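PDB 5HOS: cellulase, which probably hydrolyses internal beta-1,4-glucosidic bonds of cellulose and related beta-glucans, as an endoglucanase of glycoside hydrolase family 5. Local coordinates for residues V190-Y202 and A225-S237. Sequence-based numbering, arbitrary orientation.
Sequences VPGALWTGAHSWY and AIEAHQYLDADSS
Val-190 pairs with Ile-226 in parallel: its N donates to Ala-225 O, and its O accepts Glu-227 N. Gly-192 N, next in the register, has swung out of bonding distance of Glu-227 O (4.1 Å) as the chain turns into a loop. Thr-196 OG1 fills the position, donating to Glu-227 O 2.6 Å away, in the carbonyl plane. The same hydroxyl accepts Gly-192 N at 2.9 Å, bridging the gap. With OG1 anti to the backbone N (chi1 -157°), the methyl CG2 is turned over the centre of the His-229 ring, a CH-pi contact of 3.9 Å to the centroid; threonine suits the place because its two branches do both jobs.

Backbone pairing then resumes: His-229 N donates to Thr-196 O, and His-229 O accepts Ala-198 N. Gly-197 CA makes a CA-H...O contact with His-229 O (3.3 Å); on the side facing away from the strand, Ser-200 OG leaves no room for a CB, which suits glycine. Beyond it, Gln-230 bends at chi2 (58°) to bring OE1 within 2.8 Å of His-199 N, while its NE2 donates to Tyr-231 O; the amide thus satisfies two backbone groups. Ser-236, closing the type I turn from Asp-233, presents CB to one face of the His-199 imidazole in a CH-pi contact (3.6 Å to the centroid), a closeness its short side chain allows.

Hydrogen bonds at both nitrogens fix the rotation of the His-229 imidazole: NE2 donates to Glu-227 OE2, which lies near the ring plane (2.8 Å), and ND1 bonds to Glu-159; Glu-227 also salt-bridges Arg-72. All this lies at the C-terminal end of adjacent strands 188-191 and 224-231 of an eightfold beta/alpha barrel, with Ala-198 and Ala-228 meeting against helix 248-262, Trp-201 packing on helix 210-213, and strand 267-273 flanking the other edge of 224-231.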
loop_
_atom_site.group_PDB
_atom_site.type_symbol
_atom_site.label_atom_id
_atom_site.label_comp_id
_atom_site.label_asym_id
_atom_site.label_seq_id
_atom_site.Cartn_x
_atom_site.Cartn_y
_atom_site.Cartn_z
ATOM N N VAL A 190 7.400 -1.665 4.330
ATOM C CA VAL A 190 8.214 -2.784 3.822
ATOM C C VAL A 190 7.324 -4.021 3.709
ATOM O O VAL A 190 6.849 -4.537 4.724
ATOM C CB VAL A 190 9.372 -3.118 4.789
ATOM C CG1 VAL A 190 10.310 -4.148 4.167
ATOM C CG2 VAL A 190 10.144 -1.861 5.157
ATOM N N PRO A 191 7.066 -4.497 2.485
ATOM C CA PRO A 191 6.246 -5.691 2.330
ATOM C C PRO A 191 7.093 -6.962 2.427
ATOM O O PRO A 191 8.308 -6.907 2.261
ATOM C CB PRO A 191 5.724 -5.545 0.911
ATOM C CG PRO A 191 6.880 -4.920 0.191
ATOM C CD PRO A 191 7.604 -4.046 1.190
ATOM N N GLY A 192 6.445 -8.095 2.687
ATOM C CA GLY A 192 7.047 -9.403 2.450
ATOM C C GLY A 192 6.792 -9.811 1.008
ATOM O O GLY A 192 6.286 -9.010 0.220
ATOM N N ALA A 193 7.173 -11.036 0.650
ATOM C CA ALA A 193 6.808 -11.599 -0.656
ATOM C C ALA A 193 5.507 -12.423 -0.562
ATOM O O ALA A 193 4.709 -12.209 0.360
ATOM C CB ALA A 193 7.968 -12.389 -1.234
ATOM N N LEU A 194 5.247 -13.312 -1.520
ATOM C CA LEU A 194 3.979 -14.066 -1.566
ATOM C C LEU A 194 2.767 -13.153 -1.408
ATOM O O LEU A 194 1.881 -13.411 -0.583
ATOM C CB LEU A 194 3.951 -15.201 -0.515
ATOM C CG LEU A 194 4.597 -16.534 -0.879
ATOM C CD1 LEU A 194 4.427 -17.500 0.292
ATOM C CD2 LEU A 194 4.008 -17.129 -2.155
ATOM N N TRP A 195 2.764 -12.066 -2.190
ATOM C CA TRP A 195 1.696 -11.047 -2.203
ATOM C C TRP A 195 1.451 -10.388 -0.851
ATOM O O TRP A 195 0.401 -9.796 -0.625
ATOM C CB TRP A 195 0.380 -11.600 -2.762
ATOM C CG TRP A 195 0.461 -12.145 -4.163
ATOM C CD1 TRP A 195 0.316 -11.452 -5.322
ATOM C CD2 TRP A 195 0.655 -13.514 -4.533
ATOM N NE1 TRP A 195 0.429 -12.300 -6.407
ATOM C CE2 TRP A 195 0.629 -13.573 -5.946
ATOM C CE3 TRP A 195 0.849 -14.700 -3.810
ATOM C CZ2 TRP A 195 0.807 -14.762 -6.646
ATOM C CZ3 TRP A 195 1.024 -15.884 -4.507
ATOM C CH2 TRP A 195 0.993 -15.906 -5.917
ATOM N N THR A 196 2.461 -10.468 0.017
ATOM C CA THR A 196 2.467 -9.898 1.355
ATOM C C THR A 196 1.138 -10.050 2.140
ATOM O O THR A 196 0.715 -9.151 2.867
ATOM C CB THR A 196 3.073 -8.458 1.327
ATOM O OG1 THR A 196 3.579 -8.113 2.628
ATOM C CG2 THR A 196 2.113 -7.373 0.807
ATOM N N GLY A 197 0.522 -11.226 2.014
ATOM C CA GLY A 197 -0.726 -11.524 2.715
ATOM C C GLY A 197 -0.480 -11.689 4.206
ATOM O O GLY A 197 0.433 -12.411 4.591
ATOM N N ALA A 198 -1.288 -11.037 5.046
ATOM C CA ALA A 198 -1.157 -11.223 6.502
ATOM C C ALA A 198 -1.395 -12.688 6.867
ATOM O O ALA A 198 -0.606 -13.281 7.593
ATOM C CB ALA A 198 -2.112 -10.319 7.266
ATOM N N HIS A 199 -2.455 -13.263 6.298
ATOM C CA HIS A 199 -2.821 -14.679 6.487
ATOM C C HIS A 199 -1.762 -15.734 6.097
ATOM O O HIS A 199 -1.774 -16.842 6.639
ATOM C CB HIS A 199 -4.097 -14.988 5.695
ATOM C CG HIS A 199 -3.888 -15.005 4.218
ATOM N ND1 HIS A 199 -3.885 -16.170 3.486
ATOM C CD2 HIS A 199 -3.630 -14.007 3.339
ATOM C CE1 HIS A 199 -3.651 -15.890 2.216
ATOM N NE2 HIS A 199 -3.499 -14.585 2.098
ATOM N N SER A 200 -0.881 -15.395 5.150
ATOM C CA SER A 200 0.123 -16.314 4.607
ATOM C C SER A 200 1.548 -15.994 5.053
ATOM O O SER A 200 2.511 -16.437 4.416
ATOM C CB SER A 200 0.035 -16.312 3.074
ATOM O OG SER A 200 0.142 -14.992 2.548
ATOM N N TRP A 201 1.691 -15.281 6.170
ATOM C CA TRP A 201 3.010 -14.861 6.650
ATOM C C TRP A 201 3.981 -16.026 6.908
ATOM O O TRP A 201 5.197 -15.868 6.741
ATOM C CB TRP A 201 2.883 -14.009 7.919
ATOM C CG TRP A 201 4.019 -13.051 8.079
ATOM C CD1 TRP A 201 4.979 -13.062 9.043
ATOM C CD2 TRP A 201 4.314 -11.938 7.229
ATOM N NE1 TRP A 201 5.856 -12.024 8.847
ATOM C CE2 TRP A 201 5.476 -11.318 7.740
ATOM C CE3 TRP A 201 3.716 -11.412 6.079
ATOM C CZ2 TRP A 201 6.056 -10.185 7.139
ATOM C CZ3 TRP A 201 4.284 -10.286 5.479
ATOM C CH2 TRP A 201 5.445 -9.682 6.016
ATOM N N TYR A 202 3.437 -17.175 7.313
ATOM C CA TYR A 202 4.220 -18.386 7.563
ATOM C C TYR A 202 4.212 -19.377 6.401
ATOM O O TYR A 202 4.855 -20.430 6.498
ATOM C CB TYR A 202 3.711 -19.088 8.823
ATOM C CG TYR A 202 3.880 -18.309 10.096
ATOM C CD1 TYR A 202 2.908 -17.400 10.518
ATOM C CD2 TYR A 202 5.006 -18.472 10.888
ATOM C CE1 TYR A 202 3.055 -16.693 11.702
ATOM C CE2 TYR A 202 5.170 -17.758 12.061
ATOM C CZ TYR A 202 4.186 -16.872 12.466
ATOM O OH TYR A 202 4.327 -16.174 13.640
ATOM N N ALA A 225 7.369 0.269 8.933
ATOM C CA ALA A 225 6.376 -0.715 9.321
ATOM C C ALA A 225 6.346 -1.791 8.258
ATOM O O ALA A 225 6.735 -1.551 7.119
ATOM C CB ALA A 225 5.000 -0.079 9.474
ATOM N N ILE A 226 5.905 -2.975 8.665
ATOM C CA ILE A 226 5.725 -4.098 7.758
ATOM C C ILE A 226 4.358 -3.944 7.111
ATOM O O ILE A 226 3.344 -3.829 7.797
ATOM C CB ILE A 226 5.804 -5.448 8.503
ATOM C CG1 ILE A 226 7.138 -5.583 9.255
ATOM C CG2 ILE A 226 5.591 -6.614 7.541
ATOM C CD1 ILE A 226 8.377 -5.440 8.389
ATOM N N GLU A 227 4.339 -3.967 5.788
ATOM C CA GLU A 227 3.116 -3.805 5.020
ATOM C C GLU A 227 2.538 -5.174 4.749
ATOM O O GLU A 227 3.231 -6.033 4.218
ATOM C CB GLU A 227 3.406 -3.103 3.701
ATOM C CG GLU A 227 2.210 -3.068 2.751
ATOM C CD GLU A 227 2.409 -2.193 1.537
ATOM O OE1 GLU A 227 3.208 -1.260 1.602
ATOM O OE2 GLU A 227 1.738 -2.430 0.508
ATOM N N ALA A 228 1.275 -5.357 5.120
ATOM C CA ALA A 228 0.521 -6.564 4.829
ATOM C C ALA A 228 -0.766 -6.212 4.107
ATOM O O ALA A 228 -1.292 -5.109 4.251
ATOM C CB ALA A 228 0.203 -7.299 6.113
ATOM N N HIS A 229 -1.248 -7.146 3.290
ATOM C CA HIS A 229 -2.531 -7.011 2.617
ATOM C C HIS A 229 -3.449 -8.125 3.103
ATOM O O HIS A 229 -2.980 -9.203 3.463
ATOM C CB HIS A 229 -2.347 -7.112 1.104
ATOM C CG HIS A 229 -1.550 -5.990 0.509
ATOM N ND1 HIS A 229 -1.384 -5.849 -0.847
ATOM C CD2 HIS A 229 -0.852 -4.977 1.077
ATOM C CE1 HIS A 229 -0.636 -4.790 -1.092
ATOM N NE2 HIS A 229 -0.301 -4.241 0.060
ATOM N N GLN A 230 -4.755 -7.875 3.124
ATOM C CA GLN A 230 -5.693 -8.908 3.575
ATOM C C GLN A 230 -7.070 -8.727 2.988
ATOM O O GLN A 230 -7.698 -7.685 3.189
ATOM C CB GLN A 230 -5.800 -8.945 5.109
ATOM C CG GLN A 230 -6.498 -10.200 5.635
ATOM C CD GLN A 230 -5.798 -11.469 5.190
ATOM O OE1 GLN A 230 -4.650 -11.700 5.553
ATOM N NE2 GLN A 230 -6.473 -12.285 4.383
ATOM N N TYR A 231 -7.521 -9.749 2.262
ATOM C CA TYR A 231 -8.886 -9.827 1.771
ATOM C C TYR A 231 -9.646 -10.951 2.481
ATOM O O TYR A 231 -9.043 -11.859 3.080
ATOM C CB TYR A 231 -8.881 -9.960 0.255
ATOM C CG TYR A 231 -8.350 -8.694 -0.401
ATOM C CD1 TYR A 231 -9.201 -7.615 -0.676
ATOM C CD2 TYR A 231 -6.994 -8.549 -0.701
ATOM C CE1 TYR A 231 -8.716 -6.448 -1.256
ATOM C CE2 TYR A 231 -6.502 -7.380 -1.284
ATOM C CZ TYR A 231 -7.369 -6.332 -1.560
ATOM O OH TYR A 231 -6.891 -5.166 -2.132
ATOM N N LEU A 232 -10.973 -10.848 2.460
ATOM C CA LEU A 232 -11.838 -11.660 3.318
ATOM C C LEU A 232 -12.683 -12.679 2.559
ATOM O O LEU A 232 -13.538 -13.338 3.154
ATOM C CB LEU A 232 -12.734 -10.747 4.163
ATOM C CG LEU A 232 -12.046 -9.719 5.074
ATOM C CD1 LEU A 232 -13.010 -9.270 6.165
ATOM C CD2 LEU A 232 -10.777 -10.242 5.717
ATOM N N ASP A 233 -12.422 -12.830 1.265
ATOM C CA ASP A 233 -13.130 -13.816 0.451
ATOM C C ASP A 233 -12.431 -15.191 0.575
ATOM O O ASP A 233 -11.472 -15.344 1.342
ATOM C CB ASP A 233 -13.278 -13.322 -0.995
ATOM C CG ASP A 233 -11.949 -13.139 -1.709
ATOM O OD1 ASP A 233 -10.914 -12.909 -1.035
ATOM O OD2 ASP A 233 -11.948 -13.196 -2.958
ATOM N N ALA A 234 -12.923 -16.181 -0.160
ATOM C CA ALA A 234 -12.566 -17.594 0.067
ATOM C C ALA A 234 -11.055 -17.861 0.149
ATOM O O ALA A 234 -10.597 -18.528 1.085
ATOM C CB ALA A 234 -13.199 -18.465 -1.009
ATOM N N ASP A 235 -10.297 -17.320 -0.809
ATOM C CA ASP A 235 -8.828 -17.527 -0.869
ATOM C C ASP A 235 -7.974 -16.290 -0.534
ATOM O O ASP A 235 -6.792 -16.258 -0.880
ATOM C CB ASP A 235 -8.429 -18.057 -2.252
ATOM C CG ASP A 235 -8.622 -17.037 -3.363
ATOM O OD1 ASP A 235 -9.340 -16.033 -3.167
ATOM O OD2 ASP A 235 -8.061 -17.249 -4.447
ATOM N N SER A 236 -8.579 -15.283 0.104
ATOM C CA SER A 236 -7.909 -14.006 0.425
ATOM C C SER A 236 -7.369 -13.221 -0.790
ATOM O O SER A 236 -6.550 -12.315 -0.614
ATOM C CB SER A 236 -6.778 -14.216 1.464
ATOM O OG SER A 236 -7.262 -14.783 2.675
ATOM N N SER A 237 -7.840 -13.525 -2.003
ATOM C CA SER A 237 -7.369 -12.834 -3.216
ATOM C C SER A 237 -8.132 -11.540 -3.510
ATOM O O SER A 237 -7.685 -10.747 -4.330
ATOM C CB SER A 237 -7.446 -13.751 -4.441
ATOM O OG SER A 237 -8.788 -14.051 -4.791
#